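Local coordinates for protein prolyl-tRNA synthetase (Naegleria fowleri, PDB 6NAB) that probably attaches proline to its cognate tRNA through a prolyl-adenylate intermediate, as class II prolyl-tRNA synthetases do, and holds proline and AMP in its active site, at residues 217-222 against 239-244; 172-177 against 265-270; 207-212 against 473-478. All coordinates share one frame; numbering follows the deposited sequence.

Contact 1 (217-222 against 239-244); sequences ADYTTT and SHHLGQ. With PRO (proline), chain N.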
loop_
_atom_site.group_PDB
_atom_site.type_symbol
_atom_site.label_atom_id
_atom_site.label_comp_id
_atom_site.label_asym_id
_atom_site.label_seq_id
_atom_site.Cartn_x
_atom_site.Cartn_y
_atom_site.Cartn_z
ATOM N N ALA B 217 13.180 20.059 -12.460
ATOM C CA ALA B 217 13.715 19.065 -13.375
ATOM C C ALA B 217 14.559 19.702 -14.475
ATOM O O ALA B 217 14.322 20.839 -14.893
ATOM C CB ALA B 217 12.579 18.269 -14.018
ATOM N N ASP B 218 15.558 18.950 -14.949
ATOM C CA ASP B 218 16.234 19.365 -16.169
ATOM C C ASP B 218 15.356 19.089 -17.388
ATOM O O ASP B 218 15.230 19.956 -18.258
ATOM C CB ASP B 218 17.602 18.684 -16.294
ATOM C CG ASP B 218 18.736 19.501 -15.652
ATOM O OD1 ASP B 218 18.506 20.657 -15.225
ATOM O OD2 ASP B 218 19.874 18.983 -15.578
ATOM N N TYR B 219 14.729 17.909 -17.458
ATOM C CA TYR B 219 13.714 17.640 -18.478
ATOM C C TYR B 219 12.722 16.611 -17.948
ATOM O O TYR B 219 13.039 15.806 -17.063
ATOM C CB TYR B 219 14.323 17.177 -19.822
ATOM C CG TYR B 219 15.096 15.864 -19.778
ATOM C CD1 TYR B 219 16.485 15.854 -19.584
ATOM C CD2 TYR B 219 14.451 14.642 -19.951
ATOM C CE1 TYR B 219 17.205 14.662 -19.550
ATOM C CE2 TYR B 219 15.160 13.434 -19.916
ATOM C CZ TYR B 219 16.530 13.448 -19.707
ATOM O OH TYR B 219 17.218 12.249 -19.662
ATOM N N THR B 220 11.511 16.653 -18.501
ATOM C CA THR B 220 10.431 15.747 -18.138
ATOM C C THR B 220 10.010 14.984 -19.385
ATOM O O THR B 220 9.808 15.596 -20.447
ATOM C CB THR B 220 9.243 16.535 -17.554
ATOM O OG1 THR B 220 9.604 17.088 -16.277
ATOM C CG2 THR B 220 7.995 15.659 -17.421
ATOM N N THR B 221 9.923 13.655 -19.274
ATOM C CA THR B 221 9.338 12.827 -20.325
ATOM C C THR B 221 7.977 12.326 -19.870
ATOM O O THR B 221 7.708 12.206 -18.677
ATOM C CB THR B 221 10.226 11.629 -20.682
ATOM O OG1 THR B 221 10.255 10.702 -19.583
ATOM C CG2 THR B 221 11.655 12.102 -21.003
ATOM N N THR B 222 7.124 11.990 -20.842
ATOM C CA THR B 222 5.731 11.687 -20.543
ATOM C C THR B 222 5.213 10.620 -21.498
ATOM O O THR B 222 5.699 10.495 -22.620
ATOM C CB THR B 222 4.879 12.966 -20.674
ATOM O OG1 THR B 222 3.508 12.672 -20.418
ATOM C CG2 THR B 222 5.012 13.573 -22.093
ATOM N N SER B 239 8.357 10.758 -16.180
ATOM C CA SER B 239 9.684 10.307 -15.796
ATOM C C SER B 239 10.635 11.489 -15.960
ATOM O O SER B 239 10.884 11.938 -17.087
ATOM C CB SER B 239 10.115 9.120 -16.650
ATOM O OG SER B 239 11.365 8.636 -16.208
ATOM N N HIS B 240 11.136 12.010 -14.841
ATOM C CA HIS B 240 11.920 13.242 -14.834
ATOM C C HIS B 240 13.402 12.958 -14.657
ATOM O O HIS B 240 13.795 12.113 -13.843
ATOM C CB HIS B 240 11.504 14.184 -13.701
ATOM C CG HIS B 240 10.029 14.331 -13.529
ATOM N ND1 HIS B 240 9.231 14.979 -14.446
ATOM C CD2 HIS B 240 9.206 13.918 -12.532
ATOM C CE1 HIS B 240 7.976 14.946 -14.029
ATOM N NE2 HIS B 240 7.935 14.320 -12.863
ATOM N N HIS B 241 14.227 13.710 -15.379
ATOM C CA HIS B 241 15.639 13.825 -15.056
ATOM C C HIS B 241 15.817 15.116 -14.271
ATOM O O HIS B 241 15.533 16.206 -14.790
ATOM C CB HIS B 241 16.512 13.826 -16.307
ATOM C CG HIS B 241 17.976 13.982 -16.013
ATOM N ND1 HIS B 241 18.679 13.081 -15.241
ATOM C CD2 HIS B 241 18.863 14.943 -16.372
ATOM C CE1 HIS B 241 19.936 13.476 -15.140
ATOM N NE2 HIS B 241 20.077 14.601 -15.822
ATOM N N LEU B 242 16.252 14.997 -13.019
ATOM C CA LEU B 242 16.437 16.165 -12.170
ATOM C C LEU B 242 17.841 16.734 -12.270
ATOM O O LEU B 242 18.112 17.784 -11.673
ATOM C CB LEU B 242 16.118 15.828 -10.707
ATOM C CG LEU B 242 14.797 15.095 -10.448
ATOM C CD1 LEU B 242 14.663 14.715 -8.970
ATOM C CD2 LEU B 242 13.597 15.926 -10.921
ATOM N N GLY B 243 18.727 16.090 -13.028
ATOM C CA GLY B 243 20.101 16.572 -13.108
ATOM C C GLY B 243 20.716 16.638 -11.726
ATOM O O GLY B 243 20.561 15.724 -10.906
ATOM N N GLN B 244 21.426 17.734 -11.455
ATOM C CA GLN B 244 22.005 17.995 -10.143
ATOM C C GLN B 244 21.266 19.105 -9.407
ATOM O O GLN B 244 21.795 19.660 -8.443
ATOM C CB GLN B 244 23.498 18.328 -10.260
ATOM C CG GLN B 244 24.379 17.178 -10.799
ATOM C CD GLN B 244 25.766 17.643 -11.223
ATOM O OE1 GLN B 244 25.909 18.700 -11.838
ATOM N NE2 GLN B 244 26.799 16.852 -10.896
HETATM N N PRO N . 7.849 13.388 -8.018
HETATM C CA PRO N . 7.563 13.564 -9.447
HETATM C C PRO N . 6.229 14.274 -9.678
HETATM O O PRO N . 5.817 14.486 -10.827
HETATM C CB PRO N . 7.521 12.125 -9.984
HETATM C CG PRO N . 7.172 11.280 -8.761
HETATM C CD PRO N . 7.887 11.964 -7.628
HETATM O OXT PRO N . 5.547 14.663 -8.720
HETATM O O HOH W 1 21.455 16.998 -16.212
HETATM O O HOH W 2 21.645 19.635 -13.565
#

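Contact 2 (172-177 against 265-270); sequences SAFKSK and YQNSWG. With PRO (proline), chain N; AMP (adenosine monophosphate), chain M.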
loop_
_atom_site.group_PDB
_atom_site.type_symbol
_atom_site.label_atom_id
_atom_site.label_comp_id
_atom_site.label_asym_id
_atom_site.label_seq_id
_atom_site.Cartn_x
_atom_site.Cartn_y
_atom_site.Cartn_z
ATOM N N SER B 172 15.855 7.920 -7.904
ATOM C CA SER B 172 17.147 7.296 -8.147
ATOM C C SER B 172 18.245 8.340 -8.223
ATOM O O SER B 172 18.027 9.472 -8.675
ATOM C CB SER B 172 17.150 6.485 -9.436
ATOM O OG SER B 172 16.236 5.424 -9.342
ATOM N N ALA B 173 19.435 7.938 -7.781
ATOM C CA ALA B 173 20.635 8.761 -7.834
ATOM C C ALA B 173 21.747 7.965 -8.496
ATOM O O ALA B 173 21.906 6.771 -8.217
ATOM C CB ALA B 173 21.076 9.204 -6.432
ATOM N N PHE B 174 22.519 8.633 -9.356
ATOM C CA PHE B 174 23.560 8.012 -10.169
ATOM C C PHE B 174 24.830 8.843 -10.108
ATOM O O PHE B 174 24.802 10.036 -9.783
ATOM C CB PHE B 174 23.135 7.881 -11.640
ATOM C CG PHE B 174 21.867 7.106 -11.833
ATOM C CD1 PHE B 174 21.906 5.744 -12.101
ATOM C CD2 PHE B 174 20.635 7.741 -11.748
ATOM C CE1 PHE B 174 20.726 5.023 -12.276
ATOM C CE2 PHE B 174 19.457 7.024 -11.911
ATOM C CZ PHE B 174 19.510 5.656 -12.174
ATOM N N LYS B 175 25.952 8.208 -10.479
ATOM C CA LYS B 175 27.217 8.925 -10.537
ATOM C C LYS B 175 27.391 9.746 -11.811
ATOM O O LYS B 175 28.235 10.642 -11.831
ATOM C CB LYS B 175 28.388 7.949 -10.399
ATOM C CG LYS B 175 28.559 7.029 -11.592
ATOM C CD LYS B 175 29.692 6.024 -11.371
ATOM C CE LYS B 175 30.003 5.257 -12.652
ATOM N NZ LYS B 175 31.126 4.290 -12.469
ATOM N N SER B 176 26.607 9.496 -12.859
ATOM C CA SER B 176 26.816 10.169 -14.130
ATOM C C SER B 176 25.476 10.456 -14.791
ATOM O O SER B 176 24.467 9.788 -14.530
ATOM C CB SER B 176 27.661 9.325 -15.086
ATOM O OG SER B 176 26.884 8.223 -15.528
ATOM N N LYS B 177 25.479 11.467 -15.665
ATOM C CA LYS B 177 24.263 11.807 -16.397
ATOM C C LYS B 177 23.855 10.683 -17.333
ATOM O O LYS B 177 22.660 10.429 -17.528
ATOM C CB LYS B 177 24.449 13.106 -17.183
ATOM C CG LYS B 177 23.145 13.597 -17.824
ATOM C CD LYS B 177 23.338 14.908 -18.571
ATOM C CE LYS B 177 22.021 15.402 -19.165
ATOM N NZ LYS B 177 21.587 14.598 -20.349
ATOM N N TYR B 265 23.644 12.720 -9.834
ATOM C CA TYR B 265 22.601 12.946 -10.831
ATOM C C TYR B 265 21.370 12.160 -10.416
ATOM O O TYR B 265 21.482 10.983 -10.049
ATOM C CB TYR B 265 23.056 12.512 -12.227
ATOM C CG TYR B 265 24.051 13.458 -12.842
ATOM C CD1 TYR B 265 23.626 14.481 -13.685
ATOM C CD2 TYR B 265 25.409 13.358 -12.559
ATOM C CE1 TYR B 265 24.533 15.371 -14.246
ATOM C CE2 TYR B 265 26.329 14.257 -13.120
ATOM C CZ TYR B 265 25.876 15.255 -13.962
ATOM O OH TYR B 265 26.762 16.144 -14.523
ATOM N N GLN B 266 20.204 12.806 -10.459
ATOM C CA GLN B 266 18.992 12.188 -9.946
ATOM C C GLN B 266 17.851 12.197 -10.957
ATOM O O GLN B 266 17.742 13.082 -11.817
ATOM C CB GLN B 266 18.530 12.880 -8.673
ATOM C CG GLN B 266 19.510 12.761 -7.498
ATOM C CD GLN B 266 18.996 13.535 -6.323
ATOM O OE1 GLN B 266 19.282 14.732 -6.174
ATOM N NE2 GLN B 266 18.172 12.884 -5.513
ATOM N N ASN B 267 16.977 11.199 -10.810
ATOM C CA ASN B 267 15.697 11.115 -11.504
ATOM C C ASN B 267 14.592 10.941 -10.470
ATOM O O ASN B 267 14.822 10.439 -9.366
ATOM C CB ASN B 267 15.607 9.907 -12.459
ATOM C CG ASN B 267 16.718 9.858 -13.488
ATOM O OD1 ASN B 267 17.193 10.887 -13.973
ATOM N ND2 ASN B 267 17.143 8.639 -13.830
ATOM N N SER B 268 13.376 11.311 -10.851
ATOM C CA SER B 268 12.200 10.839 -10.139
ATOM C C SER B 268 11.109 10.548 -11.161
ATOM O O SER B 268 11.099 11.113 -12.260
ATOM C CB SER B 268 11.729 11.836 -9.046
ATOM O OG SER B 268 11.196 13.030 -9.595
ATOM N N TRP B 269 10.231 9.603 -10.828
ATOM C CA TRP B 269 9.239 9.162 -11.803
ATOM C C TRP B 269 8.012 8.644 -11.065
ATOM O O TRP B 269 8.136 7.952 -10.049
ATOM C CB TRP B 269 9.810 8.087 -12.753
ATOM C CG TRP B 269 10.973 7.281 -12.203
ATOM C CD1 TRP B 269 12.295 7.609 -12.258
ATOM C CD2 TRP B 269 10.902 6.021 -11.493
ATOM N NE1 TRP B 269 13.059 6.627 -11.634
ATOM C CE2 TRP B 269 12.226 5.640 -11.177
ATOM C CE3 TRP B 269 9.850 5.164 -11.137
ATOM C CZ2 TRP B 269 12.523 4.456 -10.479
ATOM C CZ3 TRP B 269 10.142 3.991 -10.446
ATOM C CH2 TRP B 269 11.474 3.647 -10.129
ATOM N N GLY B 270 6.835 8.980 -11.589
ATOM C CA GLY B 270 5.583 8.649 -10.932
ATOM C C GLY B 270 4.428 8.260 -11.839
ATOM O O GLY B 270 4.210 8.852 -12.902
HETATM N N PRO N . 7.849 13.388 -8.018
HETATM C CA PRO N . 7.563 13.564 -9.447
HETATM C C PRO N . 6.229 14.274 -9.678
HETATM O O PRO N . 5.817 14.486 -10.827
HETATM C CB PRO N . 7.521 12.125 -9.984
HETATM C CG PRO N . 7.172 11.280 -8.761
HETATM C CD PRO N . 7.887 11.964 -7.628
HETATM O OXT PRO N . 5.547 14.663 -8.720
HETATM P P AMP M . 3.104 15.482 -12.449
HETATM O O1P AMP M . 3.857 15.994 -11.151
HETATM O O2P AMP M . 2.006 16.405 -13.062
HETATM O O3P AMP M . 4.159 15.046 -13.460
HETATM O "O5'" AMP M . 2.367 14.100 -12.138
HETATM C "C5'" AMP M . 3.047 13.009 -11.523
HETATM C "C4'" AMP M . 2.211 11.757 -11.569
HETATM O "O4'" AMP M . 1.008 11.972 -10.781
HETATM C "C3'" AMP M . 1.740 11.366 -12.966
HETATM O "O3'" AMP M . 1.670 9.944 -13.075
HETATM C "C2'" AMP M . 0.342 11.997 -13.046
HETATM O "O2'" AMP M . -0.528 11.348 -13.939
HETATM C "C1'" AMP M . -0.144 11.885 -11.602
HETATM N N9 AMP M . -1.060 12.950 -11.164
HETATM C C8 AMP M . -0.754 14.275 -11.003
HETATM N N7 AMP M . -1.695 14.975 -10.409
HETATM C C5 AMP M . -2.694 14.047 -10.175
HETATM C C6 AMP M . -3.953 14.145 -9.547
HETATM N N6 AMP M . -4.429 15.274 -9.004
HETATM N N1 AMP M . -4.708 13.023 -9.468
HETATM C C2 AMP M . -4.223 11.887 -9.978
HETATM N N3 AMP M . -3.049 11.670 -10.586
HETATM C C4 AMP M . -2.327 12.793 -10.648
HETATM O O HOH W 3 16.442 10.893 -6.643
#

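Contact 3 (207-212 against 473-478); sequences TKTENE and AKSLCV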
loop_
_atom_site.group_PDB
_atom_site.type_symbol
_atom_site.label_atom_id
_atom_site.label_comp_id
_atom_site.label_asym_id
_atom_site.label_seq_id
_atom_site.Cartn_x
_atom_site.Cartn_y
_atom_site.Cartn_z
ATOM N N THR B 207 8.776 14.482 -24.806
ATOM C CA THR B 207 9.311 15.340 -23.764
ATOM C C THR B 207 8.390 16.537 -23.585
ATOM O O THR B 207 7.840 17.070 -24.559
ATOM C CB THR B 207 10.734 15.820 -24.093
ATOM O OG1 THR B 207 10.728 16.510 -25.345
ATOM C CG2 THR B 207 11.702 14.648 -24.156
ATOM N N LYS B 208 8.208 16.947 -22.332
ATOM C CA LYS B 208 7.455 18.168 -22.067
ATOM C C LYS B 208 8.273 19.395 -22.475
ATOM O O LYS B 208 9.509 19.402 -22.400
ATOM C CB LYS B 208 7.081 18.273 -20.588
ATOM C CG LYS B 208 6.105 17.214 -20.100
ATOM C CD LYS B 208 4.743 17.391 -20.755
ATOM C CE LYS B 208 3.634 16.711 -19.972
ATOM N NZ LYS B 208 2.322 16.827 -20.699
ATOM N N THR B 209 7.568 20.448 -22.899
ATOM C CA THR B 209 8.230 21.721 -23.153
ATOM C C THR B 209 8.662 22.360 -21.839
ATOM O O THR B 209 8.266 21.942 -20.750
ATOM C CB THR B 209 7.309 22.686 -23.904
ATOM O OG1 THR B 209 6.119 22.896 -23.125
ATOM C CG2 THR B 209 6.947 22.124 -25.262
ATOM N N GLU B 210 9.481 23.405 -21.954
ATOM C CA GLU B 210 10.048 24.019 -20.760
ATOM C C GLU B 210 8.953 24.486 -19.820
ATOM O O GLU B 210 9.078 24.366 -18.598
ATOM C CB GLU B 210 10.956 25.194 -21.142
ATOM C CG GLU B 210 12.265 24.772 -21.776
ATOM C CD GLU B 210 13.131 23.964 -20.822
ATOM O OE1 GLU B 210 13.249 24.358 -19.641
ATOM O OE2 GLU B 210 13.690 22.935 -21.254
ATOM N N ASN B 211 7.872 25.033 -20.375
ATOM C CA ASN B 211 6.826 25.581 -19.536
ATOM C C ASN B 211 6.055 24.499 -18.796
ATOM O O ASN B 211 5.406 24.806 -17.794
ATOM C CB ASN B 211 5.854 26.416 -20.363
ATOM C CG ASN B 211 5.114 27.421 -19.522
ATOM O OD1 ASN B 211 3.934 27.257 -19.220
ATOM N ND2 ASN B 211 5.811 28.490 -19.147
ATOM N N GLU B 212 6.072 23.255 -19.286
ATOM C CA GLU B 212 5.241 22.206 -18.718
ATOM C C GLU B 212 6.018 21.203 -17.883
ATOM O O GLU B 212 5.397 20.334 -17.256
ATOM C CB GLU B 212 4.491 21.463 -19.836
ATOM C CG GLU B 212 3.423 22.311 -20.543
ATOM C CD GLU B 212 2.169 22.491 -19.687
ATOM O OE1 GLU B 212 1.697 21.484 -19.115
ATOM O OE2 GLU B 212 1.664 23.624 -19.582
ATOM N N ALA B 473 -5.737 25.147 -26.525
ATOM C CA ALA B 473 -4.739 24.116 -26.771
ATOM C C ALA B 473 -3.499 24.406 -25.943
ATOM O O ALA B 473 -3.124 25.567 -25.759
ATOM C CB ALA B 473 -4.354 24.055 -28.255
ATOM N N LYS B 474 -2.893 23.357 -25.394
ATOM C CA LYS B 474 -1.576 23.509 -24.792
ATOM C C LYS B 474 -0.603 22.514 -25.415
ATOM O O LYS B 474 -0.994 21.595 -26.150
ATOM C CB LYS B 474 -1.638 23.355 -23.271
ATOM C CG LYS B 474 -1.731 21.941 -22.780
ATOM C CD LYS B 474 -1.462 21.896 -21.279
ATOM C CE LYS B 474 -1.532 20.478 -20.739
ATOM N NZ LYS B 474 -1.002 20.421 -19.344
ATOM N N SER B 475 0.688 22.721 -25.159
ATOM C CA SER B 475 1.662 21.724 -25.585
ATOM C C SER B 475 1.413 20.442 -24.800
ATOM O O SER B 475 1.174 20.480 -23.587
ATOM C CB SER B 475 3.100 22.206 -25.383
ATOM O OG SER B 475 3.461 22.238 -24.015
ATOM N N LEU B 476 1.405 19.317 -25.509
ATOM C CA LEU B 476 1.258 18.004 -24.895
ATOM C C LEU B 476 2.630 17.369 -24.707
ATOM O O LEU B 476 3.035 17.063 -23.581
ATOM C CB LEU B 476 0.337 17.131 -25.768
ATOM C CG LEU B 476 -1.016 17.804 -26.055
ATOM C CD1 LEU B 476 -1.900 16.958 -26.971
ATOM C CD2 LEU B 476 -1.742 18.129 -24.741
ATOM N N CYS B 477 3.382 17.235 -25.794
ATOM C CA CYS B 477 4.772 16.798 -25.737
ATOM C C CYS B 477 5.428 17.076 -27.083
ATOM O O CYS B 477 4.754 17.330 -28.089
ATOM C CB CYS B 477 4.881 15.303 -25.396
ATOM S SG CYS B 477 4.297 14.203 -26.721
ATOM N N VAL B 478 6.756 17.056 -27.080
ATOM C CA VAL B 478 7.538 16.933 -28.305
ATOM C C VAL B 478 7.811 15.445 -28.509
ATOM O O VAL B 478 8.586 14.860 -27.729
ATOM C CB VAL B 478 8.842 17.734 -28.226
ATOM C CG1 VAL B 478 9.672 17.499 -29.484
ATOM C CG2 VAL B 478 8.541 19.236 -28.017
HETATM O O HOH W 4 11.560 15.253 -27.515
HETATM O O HOH W 5 1.980 19.171 -21.303
HETATM O O HOH W 6 4.655 19.860 -23.175
#

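Contact 1 (217-222 against 239-244)
Thr220 and His240 face each other in a non-hydrogen-bonded pair of the antiparallel hairpin formed by strands 219-227 and 232-243. Their side chains lie side by side and point the same way. Thr220 OG1 stands beside its own backbone N (chi1 -69°), which sets it at the edge of the imidazole, hydrogen-bonded to His240 ND1 at 2.8 Å. The other ring nitrogen, NE2, donates to O of the bound proline at 2.9 Å. Phe214 stacks on the same imidazole.

The opposite face of the hairpin carries Tyr219 and His241. CB of His241 lies over the phenol face, 3.6 Å from the Tyr219 ring centroid, in a CH-pi contact. The two rings are oblique, with planes at 35°. Asp218 and Tyr219 both face His241 in a classic beta bulge, and both backbone N-H groups reach His241 O. Thr221 OG1 is tucked between its own backbone N and carbonyl carbon (chi1 68°). From there it meets a lone pair of Ser239 O at 2.9 Å.

Both nitrogens of His240 are thus engaged. Thr220 OG1, itself bonded to Phe214 N, probably holds the ring's rotation as a second-shell group, and NE2 is presented as a donor to the carboxylate of proline.

Contact 2 (172-177 against 265-270)
Phe174 and Tyr265 pair across antiparallel strands 164-174 and 261-272, part of the antiparallel beta-sheet of the class II synthetase core. Phe174 N donates to Tyr265 O at 2.7 Å, and Tyr265 N returns a bond to Phe174 O. Ser172 and Asn267 form the next hydrogen-bonded pair. The side chains of these four residues share one face of the sheet, which helix 177-198 covers.

On that face Phe174 and Asn267 cross at about a right angle. The ring and amide planes are 46° apart, and Phe174 CE2 lies 3.4 Å from Asn267 ND2. The amide is held by bonds from elsewhere. Its ND2 donates to Glu183 and to Ala180 O, while OD1 meets His241 ND1. Ser172 OG comes in at the edge of the Trp269 indole, 4.0 Å from CZ2, and also bonds Glu183.

Tyr265 packs against the start of the helix. Its CG stands beside the backbone N (chi1 -74°), which lays the ring along Ser176 and Lys177. Lys177 N lies 3.6 Å above the ring plane, toward the rim. Lys177 CB is over the face, 4.0 Å from the ring centroid in a CH-pi contact. Ser176 is the N-cap of this helix, and its OG accepts from Glu179 N.

Strand 261-272 runs on to the ligands, where Ser268 OG lies 3.7 Å from proline CA and Gly270 packs against the proline ring. Ala173 CB and Gln266 CG touch on the other face. A water there donates to Ser172 O and accepts from Gln266 NE2, at 2.9 Å from each atom.

Contact 3 (207-212 against 473-478)
Thr207 and Val478 are an antiparallel hydrogen-bonded pair, the one beta bridge between 207-212 and 473-478. Val478 N donates to Thr207 O at 2.7 Å, nearly straight at 169°, and Thr207 N returns a bond to Val478 O at 3.0 Å. The backbone here is well bonded, but the side-chain side is open to water. Cys477 CA also approaches Thr207 O in a CA-H...O contact.

The close-packed part lies next to this bridge, at the buried residues Thr209, Ser475, Leu476 and Cys477. The 207-212 loop leaves the strand here, and side chains make the contact. Thr209 OG1 lies 2.9 Å from Ser475 OG. Glu447 of helix 444-456 bonds Thr209 OG1 and, weakly, Ser475 OG. A water fits between Thr209 N and Ser475 OG. Lys208 starts out away from the strand but bends at chi2 (-66°), which brings its amine back. NZ donates to Leu476 O at 3.0 Å, in the carbonyl plane, and also forms a salt bridge with Glu224.

The solvent side is held by charge. Glu212 and Lys474 are both partly exposed, and their side chains cross obliquely. Lys474 NZ meets Glu212 OE1 at 2.9 Å from above the carboxylate plane, 42° out of it. Lys208 NZ and Lys474 NZ are 5.1 Å apart. Each amine has its own carboxylate, Glu224 for Lys208 and Glu212 for Lys474, which probably offsets the like charges.

The contact joins a loop of the class II catalytic core to a strand of the C-terminal prolyl-tRNA synthetase domain, which docks in part by a short antiparallel strand pairing.

In the fold
Contacts 1 and 2 are neighbours in the catalytic core, their centres about 9 Å apart. Strand 232-243 of contact 1 pairs with strand 261-272 of contact 2, and Leu242 N reaches Gln266 O at 2.7 Å. Together they line the proline site, which Thr119, Glu121 and Arg150 complete. Gly270 O of contact 2 also accepts from AMP O3'. Contact 3 lies about 13 Å from contact 1, centre to centre, and joins it through Lys208 N and Thr220 O at 2.8 Å. The Lys208 side chain is about 7 Å from AMP at nearest atoms. Contacts 2 and 3 do not touch; their nearest atoms are about 11 Å apart.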